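Local coordinates for protein fucose-binding lectin (Kordia periserrulae, PDB 6HTN) that binds fucose, holding methyl alpha-L-fucopyranoside in pockets of a beta-propeller lectin whose ring is probably closed by two copies of the chain, at residues 11-16 with 30-35; 47-52 with 71-76; 115-120 with 129-134. One frame throughout, in Å; residues are numbered along the deposited sequence.

Contact 1: 11-16 with 30-35; sequences GQIHLR and RCWDSN. With MFU (methyl alpha-L-fucopyranoside), chain G; MFU (methyl alpha-L-fucopyranoside), chain O.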
loop_
_atom_site.group_PDB
_atom_site.type_symbol
_atom_site.label_atom_id
_atom_site.label_comp_id
_atom_site.label_asym_id
_atom_site.label_seq_id
_atom_site.Cartn_x
_atom_site.Cartn_y
_atom_site.Cartn_z
ATOM N N GLY A 11 -7.934 14.241 34.740
ATOM C CA GLY A 11 -8.677 14.607 33.529
ATOM C C GLY A 11 -7.763 15.126 32.420
ATOM O O GLY A 11 -8.271 15.747 31.463
ATOM N N GLN A 12 -6.467 14.920 32.568
ATOM C CA GLN A 12 -5.478 15.301 31.517
ATOM C C GLN A 12 -5.422 14.150 30.486
ATOM O O GLN A 12 -5.139 13.018 30.887
ATOM C CB GLN A 12 -4.092 15.554 32.119
ATOM C CG GLN A 12 -2.986 15.756 31.099
ATOM C CD GLN A 12 -3.188 16.986 30.258
ATOM O OE1 GLN A 12 -3.264 18.108 30.768
ATOM N NE2 GLN A 12 -3.279 16.841 28.938
ATOM N N ILE A 13 -5.552 14.520 29.223
ATOM C CA ILE A 13 -5.408 13.553 28.087
ATOM C C ILE A 13 -3.921 13.248 27.853
ATOM O O ILE A 13 -3.071 14.154 27.902
ATOM C CB ILE A 13 -6.090 14.099 26.836
ATOM C CG1 ILE A 13 -6.164 13.022 25.737
ATOM C CG2 ILE A 13 -5.450 15.368 26.312
ATOM C CD1 ILE A 13 -6.943 11.780 26.161
ATOM N N HIS A 14 -3.632 12.000 27.552
ATOM C CA HIS A 14 -2.320 11.509 27.099
ATOM C C HIS A 14 -2.522 10.883 25.725
ATOM O O HIS A 14 -3.445 10.062 25.602
ATOM C CB HIS A 14 -1.729 10.510 28.074
ATOM C CG HIS A 14 -1.558 11.111 29.441
ATOM N ND1 HIS A 14 -0.324 11.635 29.845
ATOM C CD2 HIS A 14 -2.449 11.338 30.449
ATOM C CE1 HIS A 14 -0.470 12.133 31.094
ATOM N NE2 HIS A 14 -1.739 11.993 31.476
ATOM N N LEU A 15 -1.712 11.284 24.751
ATOM C CA LEU A 15 -1.804 10.716 23.371
ATOM C C LEU A 15 -0.518 9.994 23.078
ATOM O O LEU A 15 0.591 10.487 23.424
ATOM C CB LEU A 15 -2.014 11.849 22.357
ATOM C CG LEU A 15 -3.188 12.793 22.569
ATOM C CD1 LEU A 15 -3.168 13.925 21.521
ATOM C CD2 LEU A 15 -4.517 12.061 22.483
ATOM N N ARG A 16 -0.616 8.864 22.393
ATOM C CA ARG A 16 0.563 8.128 21.906
ATOM C C ARG A 16 0.308 7.806 20.431
ATOM O O ARG A 16 -0.687 7.082 20.152
ATOM C CB ARG A 16 0.927 6.903 22.709
ATOM C CG ARG A 16 1.244 7.196 24.172
ATOM C CD ARG A 16 2.608 7.907 24.283
ATOM N NE ARG A 16 2.960 8.128 25.715
ATOM C CZ ARG A 16 2.608 9.167 26.449
ATOM N NH1 ARG A 16 1.826 10.104 26.017
ATOM N NH2 ARG A 16 3.048 9.232 27.687
ATOM N N ARG A 30 5.308 9.202 19.179
ATOM C CA ARG A 30 5.155 10.631 19.522
ATOM C C ARG A 30 4.174 10.744 20.677
ATOM O O ARG A 30 3.129 10.058 20.666
ATOM C CB ARG A 30 4.745 11.485 18.348
ATOM C CG ARG A 30 5.816 11.529 17.270
ATOM C CD ARG A 30 7.050 12.381 17.682
ATOM N NE ARG A 30 6.677 13.765 17.561
ATOM C CZ ARG A 30 7.427 14.801 18.058
ATOM N NH1 ARG A 30 8.493 14.558 18.766
ATOM N NH2 ARG A 30 7.113 16.020 17.738
ATOM N N CYS A 31 4.526 11.543 21.660
ATOM C CA CYS A 31 3.787 11.601 22.940
ATOM C C CYS A 31 3.289 12.979 23.251
ATOM O O CYS A 31 4.029 13.962 23.049
ATOM C CB CYS A 31 4.688 11.172 24.078
ATOM S SG CYS A 31 5.524 9.613 23.884
ATOM N N TRP A 32 2.070 13.063 23.785
ATOM C CA TRP A 32 1.511 14.326 24.310
ATOM C C TRP A 32 1.046 14.031 25.723
ATOM O O TRP A 32 0.203 13.113 25.890
ATOM C CB TRP A 32 0.374 14.849 23.470
ATOM C CG TRP A 32 -0.324 16.065 23.994
ATOM C CD1 TRP A 32 -1.265 16.132 24.988
ATOM C CD2 TRP A 32 -0.104 17.404 23.535
ATOM N NE1 TRP A 32 -1.668 17.430 25.155
ATOM C CE2 TRP A 32 -0.967 18.237 24.276
ATOM C CE3 TRP A 32 0.728 17.976 22.569
ATOM C CZ2 TRP A 32 -1.015 19.611 24.047
ATOM C CZ3 TRP A 32 0.672 19.335 22.337
ATOM C CH2 TRP A 32 -0.186 20.140 23.089
ATOM N N ASP A 33 1.534 14.772 26.715
ATOM C CA ASP A 33 1.107 14.574 28.129
ATOM C C ASP A 33 0.504 15.845 28.712
ATOM O O ASP A 33 -0.220 15.714 29.738
ATOM C CB ASP A 33 2.258 14.144 29.012
ATOM C CG ASP A 33 2.807 12.784 28.711
ATOM O OD1 ASP A 33 1.987 11.882 28.433
ATOM O OD2 ASP A 33 3.980 12.603 28.923
ATOM N N SER A 34 0.741 17.023 28.148
ATOM C CA SER A 34 0.215 18.281 28.736
ATOM C C SER A 34 0.227 19.394 27.718
ATOM O O SER A 34 -0.819 19.986 27.465
ATOM C CB SER A 34 0.975 18.697 29.978
ATOM O OG SER A 34 2.355 18.790 29.708
ATOM N N ASN A 35 1.400 19.722 27.149
ATOM C CA ASN A 35 1.467 20.939 26.339
ATOM C C ASN A 35 2.425 20.843 25.162
ATOM O O ASN A 35 2.567 21.857 24.485
ATOM C CB ASN A 35 1.924 22.105 27.226
ATOM C CG ASN A 35 3.325 21.930 27.759
ATOM O OD1 ASN A 35 3.943 20.850 27.820
ATOM N ND2 ASN A 35 3.843 23.034 28.262
HETATM C C1 MFU G . 6.459 7.821 28.124
HETATM C C2 MFU G . 6.988 7.141 26.859
HETATM C C3 MFU G . 6.943 5.649 26.860
HETATM C C4 MFU G . 5.497 5.219 27.052
HETATM C C5 MFU G . 5.107 5.916 28.367
HETATM C C6 MFU G . 3.598 5.645 28.659
HETATM O O1 MFU G . 7.312 7.279 29.071
HETATM O O2 MFU G . 8.424 7.458 26.735
HETATM O O3 MFU G . 7.416 5.030 25.641
HETATM O O4 MFU G . 4.634 5.778 26.034
HETATM O O5 MFU G . 5.087 7.344 28.257
HETATM C CM MFU G . 7.009 7.839 30.378
HETATM C C1 MFU O . -4.452 20.373 20.529
HETATM C C2 MFU O . -3.543 19.861 19.413
HETATM C C3 MFU O . -2.498 18.987 19.984
HETATM C C4 MFU O . -2.995 17.818 20.775
HETATM C C5 MFU O . -3.838 18.439 21.933
HETATM C C6 MFU O . -4.445 17.334 22.744
HETATM O O1 MFU O . -3.603 21.179 21.328
HETATM O O2 MFU O . -2.966 21.036 18.805
HETATM O O3 MFU O . -1.606 18.546 18.901
HETATM O O4 MFU O . -3.856 17.022 19.967
HETATM O O5 MFU O . -4.831 19.249 21.342
HETATM C CM MFU O . -4.311 21.652 22.538
HETATM O O HOH W 1 -3.520 18.919 26.943
#
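Asp33 OD1 is gripped by three donors: His14 ND1 and both terminal nitrogens of Arg16. The histidine bond is short and nearly straight, 2.7 Å from His14 ND1 to Asp33 OD1; the oxygen lies in the ring plane, while the ring nitrogen meets it from above the carboxylate plane. Arg16 approaches end-on: its NH2 takes the syn lone pair of Asp33 OD1 at 3.0 Å, and NH1 reaches the same oxygen from above the carboxylate plane, the two flat groups turned 57° apart. Three donors on one oxygen would be expected to favour a charged carboxylate and to fix the guanidinium rotation, helped by the bond from Arg16 NH1 back to Leu15 O (2.9 Å). Asp33 OD2 turns to Tyr38, and His14 NE2 to Asp8. Cys31 lies over one guanidinium face, its SG 3.4 Å from Arg16 CD. Arg16 offers NE to O4 of one fucoside (chain G) and NH2 to its O5, the latter at 2.8 Å; Glu29, Trp87 and Ala41 add further hydrogen bonds to this sugar.

Leu15 and Trp32 form an antiparallel hydrogen-bonded pair and point to the other side of the sheet. Trp32 CG stands anti to the backbone N (chi1 175°), and the indole spreads its face under a second fucoside (chain O), with CE2 3.7 Å from sugar C5; Leu15 CD1 touches its O4. Trp37 and, from the second subunit, Arg117, Glu129 and Ala141 hydrogen-bond this sugar. On the opposite indole face lies the backbone of Ser34 and Asn35. One water accepts from Gln12 NE2 and Trp32 NE1 and donates to Ser34 O. Serving one sugar from each face, this hairpin is typical of a blade in a fucose-binding beta-propeller lectin.

Contact 2: 47-52 with 71-76; sequences SAISGA and IGTDGK. Unlike the reference sequence in segment 71-76: Asp74 (reference Asn).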
loop_
_atom_site.group_PDB
_atom_site.type_symbol
_atom_site.label_atom_id
_atom_site.label_comp_id
_atom_site.label_asym_id
_atom_site.label_seq_id
_atom_site.Cartn_x
_atom_site.Cartn_y
_atom_site.Cartn_z
ATOM N N SER A 47 12.561 -2.158 14.090
ATOM C CA SER A 47 12.355 -2.136 12.631
ATOM C C SER A 47 10.987 -2.745 12.307
ATOM O O SER A 47 10.582 -3.747 12.940
ATOM C CB SER A 47 13.451 -2.859 11.912
ATOM O OG SER A 47 14.635 -2.053 11.964
ATOM N N ALA A 48 10.316 -2.200 11.285
ATOM C CA ALA A 48 9.053 -2.809 10.811
ATOM C C ALA A 48 8.895 -2.476 9.334
ATOM O O ALA A 48 9.704 -1.671 8.786
ATOM C CB ALA A 48 7.902 -2.294 11.630
ATOM N N ILE A 49 7.896 -3.050 8.699
ATOM C CA ILE A 49 7.618 -2.807 7.257
ATOM C C ILE A 49 6.164 -2.374 7.058
ATOM O O ILE A 49 5.708 -2.256 5.906
ATOM C CB ILE A 49 7.944 -4.035 6.403
ATOM C CG1 ILE A 49 7.030 -5.241 6.695
ATOM C CG2 ILE A 49 9.421 -4.382 6.549
ATOM C CD1 ILE A 49 7.286 -6.417 5.798
ATOM N N SER A 50 5.449 -2.122 8.142
ATOM C CA SER A 50 4.101 -1.531 8.094
ATOM C C SER A 50 4.008 -0.433 9.146
ATOM O O SER A 50 4.884 -0.338 9.992
ATOM C CB SER A 50 3.040 -2.588 8.302
ATOM O OG SER A 50 3.005 -2.951 9.688
ATOM N N GLY A 51 2.869 0.236 9.097
ATOM C CA GLY A 51 2.442 1.051 10.235
ATOM C C GLY A 51 2.097 0.175 11.406
ATOM O O GLY A 51 2.221 -1.045 11.381
ATOM N N ALA A 52 1.637 0.798 12.476
ATOM C CA ALA A 52 1.377 0.090 13.728
ATOM C C ALA A 52 -0.052 0.378 14.174
ATOM O O ALA A 52 -0.554 1.490 13.999
ATOM C CB ALA A 52 2.392 0.514 14.733
ATOM N N ILE A 71 3.918 -5.186 11.230
ATOM C CA ILE A 71 4.555 -6.287 10.474
ATOM C C ILE A 71 6.072 -6.128 10.582
ATOM O O ILE A 71 6.604 -5.061 10.259
ATOM C CB ILE A 71 4.077 -6.321 9.023
ATOM C CG1 ILE A 71 2.548 -6.302 8.914
ATOM C CG2 ILE A 71 4.692 -7.540 8.340
ATOM C CD1 ILE A 71 1.862 -7.310 9.804
ATOM N N GLY A 72 6.737 -7.172 11.070
ATOM C CA GLY A 72 8.203 -7.107 11.183
ATOM C C GLY A 72 8.886 -7.389 9.851
ATOM O O GLY A 72 8.238 -7.691 8.865
ATOM N N THR A 73 10.226 -7.360 9.896
ATOM C CA THR A 73 11.028 -7.468 8.668
ATOM C C THR A 73 11.024 -8.897 8.154
ATOM O O THR A 73 11.514 -9.084 7.027
ATOM C CB THR A 73 12.439 -6.919 8.902
ATOM O OG1 THR A 73 13.030 -7.780 9.877
ATOM C CG2 THR A 73 12.412 -5.481 9.347
ATOM N N ASP A 74 10.450 -9.853 8.878
ATOM C CA ASP A 74 10.250 -11.241 8.377
ATOM C C ASP A 74 8.816 -11.497 7.874
ATOM O O ASP A 74 8.465 -12.655 7.593
ATOM C CB ASP A 74 10.566 -12.251 9.474
ATOM C CG ASP A 74 9.689 -12.072 10.720
ATOM O OD1 ASP A 74 8.890 -11.065 10.814
ATOM O OD2 ASP A 74 9.869 -12.910 11.661
ATOM N N GLY A 75 7.994 -10.455 7.747
ATOM C CA GLY A 75 6.616 -10.645 7.262
ATOM C C GLY A 75 5.662 -11.100 8.344
ATOM O O GLY A 75 4.495 -11.350 8.028
ATOM N N LYS A 76 6.104 -11.230 9.588
ATOM C CA LYS A 76 5.232 -11.727 10.663
ATOM C C LYS A 76 4.866 -10.598 11.609
ATOM O O LYS A 76 5.641 -9.631 11.786
ATOM C CB LYS A 76 5.918 -12.868 11.394
ATOM C CG LYS A 76 6.138 -14.046 10.447
ATOM C CD LYS A 76 6.246 -15.376 11.083
ATOM C CE LYS A 76 6.426 -16.501 10.118
ATOM N NZ LYS A 76 7.162 -17.628 10.721
HETATM O O HOH W 2 11.190 -6.464 12.548
#
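Ile71, at the end of strand 64-71, meets the loop 47-52 through both its backbone polar atoms. Its N donates to Ser50 OG at 2.9 Å, and its O accepts from Ile49 N at the same length, 2.9 Å, nearly along the C=O axis. Ser50 OG sits between the backbone N and the carbonyl carbon (chi1 75°), where it can accept from Ile71 N while passing its own proton to a lone pair of Gly51 O, 2.7 Å away. The side chain of Ile71 crosses that of Ile49 obliquely, Ile71 CG2 lying 3.7 Å from Ile49 CG1, while Ile71 CG1 lies against Ser50 CB and OG; Ala48 CB presses on the carbonyl oxygen of Ile71 at 3.3 Å.

Gly72 opens a type I beta turn that ends at Gly75, closed by the bond from Gly75 N to Gly72 O. Ile49 CD1 rests on Gly72 O, 3.5 Å away. This turn connects strands 64-71 and 77-82, the second and third strands of one four-stranded propeller blade, and the loop 47-52 against it belongs to the connection entering that blade from the one before.

Thr73 puts CG2 3.8 Å from Ser47 CB, and its N donates to a water that in turn donates to Ser47 O, bridging the two backbones. Its carbonyl oxygen accepts from Asn125 of the third subunit. Asp74, which differs from the reference sequence, turns back within the segment: OD1 accepts from Lys76 N in an Asx turn, the donor lying above the carboxylate plane. Gly75 has a positive phi of 82°, at which a CB would jam against the carbonyl oxygen of Asp74. Lys76 leads into strand 77-82, its O accepting from Gly72 N and its side chain making a cation-pi contact with Tyr97.

Contact 3: 115-120 with 129-134; sequences HIRVYA and EYCWDG. With MFU (methyl alpha-L-fucopyranoside), chain I; MFU (methyl alpha-L-fucopyranoside), chain H.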
loop_
_atom_site.group_PDB
_atom_site.type_symbol
_atom_site.label_atom_id
_atom_site.label_comp_id
_atom_site.label_asym_id
_atom_site.label_seq_id
_atom_site.Cartn_x
_atom_site.Cartn_y
_atom_site.Cartn_z
ATOM N N HIS A 115 -8.334 -8.286 27.737
ATOM C CA HIS A 115 -8.657 -9.058 26.524
ATOM C C HIS A 115 -8.223 -8.207 25.337
ATOM O O HIS A 115 -8.571 -7.003 25.329
ATOM C CB HIS A 115 -10.154 -9.331 26.454
ATOM C CG HIS A 115 -10.635 -10.115 27.616
ATOM N ND1 HIS A 115 -10.667 -11.480 27.603
ATOM C CD2 HIS A 115 -11.000 -9.714 28.852
ATOM C CE1 HIS A 115 -11.092 -11.915 28.805
ATOM N NE2 HIS A 115 -11.280 -10.867 29.564
ATOM N N ILE A 116 -7.488 -8.817 24.413
ATOM C CA ILE A 116 -7.026 -8.094 23.208
ATOM C C ILE A 116 -7.461 -8.836 21.970
ATOM O O ILE A 116 -7.457 -10.068 21.960
ATOM C CB ILE A 116 -5.488 -7.942 23.257
ATOM C CG1 ILE A 116 -4.978 -7.404 24.593
ATOM C CG2 ILE A 116 -5.008 -7.086 22.069
ATOM C CD1 ILE A 116 -3.494 -7.522 24.736
ATOM N N ARG A 117 -7.843 -8.080 20.963
ATOM C CA ARG A 117 -8.147 -8.646 19.635
ATOM C C ARG A 117 -7.330 -7.877 18.598
ATOM O O ARG A 117 -7.369 -6.628 18.584
ATOM C CB ARG A 117 -9.657 -8.541 19.367
ATOM C CG ARG A 117 -10.532 -9.281 20.381
ATOM C CD ARG A 117 -10.337 -10.778 20.272
ATOM N NE ARG A 117 -11.239 -11.521 21.167
ATOM C CZ ARG A 117 -10.916 -11.895 22.415
ATOM N NH1 ARG A 117 -9.754 -11.542 22.968
ATOM N NH2 ARG A 117 -11.793 -12.595 23.134
ATOM N N VAL A 118 -6.630 -8.622 17.763
ATOM C CA VAL A 118 -5.739 -8.065 16.718
ATOM C C VAL A 118 -6.227 -8.603 15.376
ATOM O O VAL A 118 -6.511 -9.810 15.282
ATOM C CB VAL A 118 -4.297 -8.499 16.964
ATOM C CG1 VAL A 118 -3.395 -7.994 15.844
ATOM C CG2 VAL A 118 -3.810 -7.980 18.311
ATOM N N TYR A 119 -6.318 -7.750 14.358
ATOM C CA TYR A 119 -6.875 -8.150 13.047
ATOM C C TYR A 119 -5.853 -7.802 11.968
ATOM O O TYR A 119 -5.336 -6.682 11.953
ATOM C CB TYR A 119 -8.178 -7.404 12.772
ATOM C CG TYR A 119 -9.216 -7.664 13.830
ATOM C CD1 TYR A 119 -9.208 -6.947 15.013
ATOM C CD2 TYR A 119 -10.201 -8.661 13.674
ATOM C CE1 TYR A 119 -10.111 -7.206 16.028
ATOM C CE2 TYR A 119 -11.106 -8.905 14.668
ATOM C CZ TYR A 119 -11.055 -8.191 15.837
ATOM O OH TYR A 119 -11.896 -8.452 16.896
ATOM N N ALA A 120 -5.599 -8.760 11.086
ATOM C CA ALA A 120 -4.727 -8.500 9.930
ATOM C C ALA A 120 -4.980 -9.544 8.873
ATOM O O ALA A 120 -5.240 -10.728 9.174
ATOM C CB ALA A 120 -3.264 -8.548 10.340
ATOM N N GLU A 129 -8.394 -12.856 12.941
ATOM C CA GLU A 129 -8.467 -12.266 14.293
ATOM C C GLU A 129 -7.621 -13.123 15.216
ATOM O O GLU A 129 -7.812 -14.350 15.242
ATOM C CB GLU A 129 -9.904 -12.265 14.766
ATOM C CG GLU A 129 -10.138 -11.801 16.191
ATOM C CD GLU A 129 -11.565 -12.041 16.677
ATOM O OE1 GLU A 129 -12.001 -13.212 16.534
ATOM O OE2 GLU A 129 -12.209 -11.091 17.189
ATOM N N TYR A 130 -6.732 -12.481 15.975
ATOM C CA TYR A 130 -5.923 -13.141 16.999
ATOM C C TYR A 130 -6.363 -12.616 18.348
ATOM O O TYR A 130 -6.613 -11.424 18.518
ATOM C CB TYR A 130 -4.434 -12.888 16.726
ATOM C CG TYR A 130 -4.045 -13.256 15.328
ATOM C CD1 TYR A 130 -4.048 -14.571 14.927
ATOM C CD2 TYR A 130 -3.732 -12.277 14.397
ATOM C CE1 TYR A 130 -3.757 -14.914 13.613
ATOM C CE2 TYR A 130 -3.434 -12.620 13.083
ATOM C CZ TYR A 130 -3.468 -13.937 12.688
ATOM O OH TYR A 130 -3.155 -14.327 11.412
ATOM N N CYS A 131 -6.546 -13.565 19.277
ATOM C CA CYS A 131 -7.240 -13.264 20.546
ATOM C C CYS A 131 -6.351 -13.582 21.737
ATOM O O CYS A 131 -5.710 -14.671 21.770
ATOM C CB CYS A 131 -8.478 -14.150 20.711
ATOM S SG CYS A 131 -9.635 -14.028 19.326
ATOM N N TRP A 132 -6.341 -12.665 22.678
ATOM C CA TRP A 132 -5.679 -12.870 23.995
ATOM C C TRP A 132 -6.719 -12.671 25.077
ATOM O O TRP A 132 -7.348 -11.621 25.171
ATOM C CB TRP A 132 -4.515 -11.886 24.188
ATOM C CG TRP A 132 -3.860 -12.018 25.540
ATOM C CD1 TRP A 132 -4.124 -11.294 26.652
ATOM C CD2 TRP A 132 -2.784 -12.902 25.851
ATOM N NE1 TRP A 132 -3.281 -11.660 27.647
ATOM C CE2 TRP A 132 -2.467 -12.664 27.206
ATOM C CE3 TRP A 132 -2.090 -13.862 25.135
ATOM C CZ2 TRP A 132 -1.435 -13.361 27.837
ATOM C CZ3 TRP A 132 -1.066 -14.548 25.751
ATOM C CH2 TRP A 132 -0.749 -14.291 27.090
ATOM N N ASP A 133 -6.854 -13.703 25.947
ATOM C CA ASP A 133 -7.763 -13.594 27.117
ATOM C C ASP A 133 -6.977 -13.910 28.400
ATOM O O ASP A 133 -7.630 -14.012 29.449
ATOM C CB ASP A 133 -8.915 -14.570 26.978
ATOM C CG ASP A 133 -9.825 -14.319 25.764
ATOM O OD1 ASP A 133 -10.217 -13.169 25.544
ATOM O OD2 ASP A 133 -10.277 -15.352 25.181
ATOM N N GLY A 134 -5.660 -13.958 28.320
ATOM C CA GLY A 134 -4.806 -14.106 29.509
ATOM C C GLY A 134 -3.953 -15.344 29.535
ATOM O O GLY A 134 -3.137 -15.438 30.462
HETATM C C1 MFU I . -13.828 -14.797 21.022
HETATM C C2 MFU I . -13.611 -14.729 19.519
HETATM C C3 MFU I . -14.664 -13.861 18.865
HETATM C C4 MFU I . -14.803 -12.540 19.474
HETATM C C5 MFU I . -15.045 -12.741 20.966
HETATM C C6 MFU I . -15.195 -11.492 21.733
HETATM O O1 MFU I . -15.050 -15.531 21.045
HETATM O O2 MFU I . -13.504 -16.035 18.962
HETATM O O3 MFU I . -14.374 -13.808 17.437
HETATM O O4 MFU I . -13.520 -11.799 19.417
HETATM O O5 MFU I . -14.048 -13.571 21.565
HETATM C CM MFU I . -15.417 -15.891 22.359
HETATM C C1 MFU H . 2.028 -9.946 27.721
HETATM C C2 MFU H . 2.242 -10.248 26.239
HETATM C C3 MFU H . 0.959 -10.868 25.693
HETATM C C4 MFU H . -0.172 -9.908 25.883
HETATM C C5 MFU H . -0.325 -9.645 27.406
HETATM C C6 MFU H . -1.445 -8.671 27.679
HETATM O O1 MFU H . 1.900 -11.230 28.356
HETATM O O2 MFU H . 3.347 -11.152 26.144
HETATM O O3 MFU H . 1.173 -11.228 24.324
HETATM O O4 MFU H . 0.050 -8.643 25.271
HETATM O O5 MFU H . 0.947 -9.045 27.878
HETATM C CM MFU H . 1.621 -10.983 29.747
HETATM O O HOH W 3 -2.555 -12.246 9.848
#
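The hairpin of strands 114-121 and 127-132 forms the middle of a four-stranded blade, and its two faces contribute to different fucoside pockets: Arg117 and Glu129 to one, Ile116 and Trp132 to the other. Ile116 with Trp132 and Val118 with Tyr130 are antiparallel hydrogen-bonded pairs; Arg117 with Cys131 and Tyr119 with Glu129 are non-hydrogen-bonded pairs.

Arg117 and Glu129 present their polar ends to one sugar (chain I), which Ala141 of this chain and Trp37 of the second subunit also bind. Arg117 NE donates to sugar O4 at 2.9 Å and NH2 to O5, while Glu129 accepts from O3 on OE1 (2.6 Å) and from O4 on OE2 (2.7 Å). Glu129 CG is anti to the backbone N (chi1 175°), and the side chain runs beside that of Tyr119, CG 3.4 Å from Tyr119 CE2; Tyr119 OH also gives OE2 a weak hydrogen bond. Both carboxylate oxygens therefore have more than one partner, OE1 also accepting from Tyr142 N. Elsewhere on the guanidinium edge, Asp133 OD1 takes both NH1 and NH2 of Arg117, with His115 ND1 as a third donor at 2.7 Å, while its OD2 binds Tyr138. This second shell should fix the arginine plane, over which Cys131 lies.

On the other side, Trp132 puts the centre of its indole beneath C4 of a second sugar (chain H), with NE1 3.5 Å from C6; the opposite face carries Gly134 N. An arginine-glutamate pair from one blade, with a tryptophan of a neighbouring blade under the ring, is characteristic of fucose sites in beta-propeller lectins.

How the contacts relate
The three contacts follow one another along the chain without overlap. Contact 1 lies in the hairpin of strands 13-20 and 27-32, contact 3 in the equivalent hairpin 114-121 and 127-132 of another four-stranded sheet; their centres are about 26 Å apart, on opposite sides of the chain's centre, and both touch the second subunit. Contact 2 lies about 26 Å from contact 1 and about 18 Å from contact 3, centre to centre, joining the loop between the first and second sheets to the turn of the second. No contact touches another. Sugar pockets formed between successive blades, including blades of this chain and the second subunit, fit a propeller probably closed by two copies of the chain.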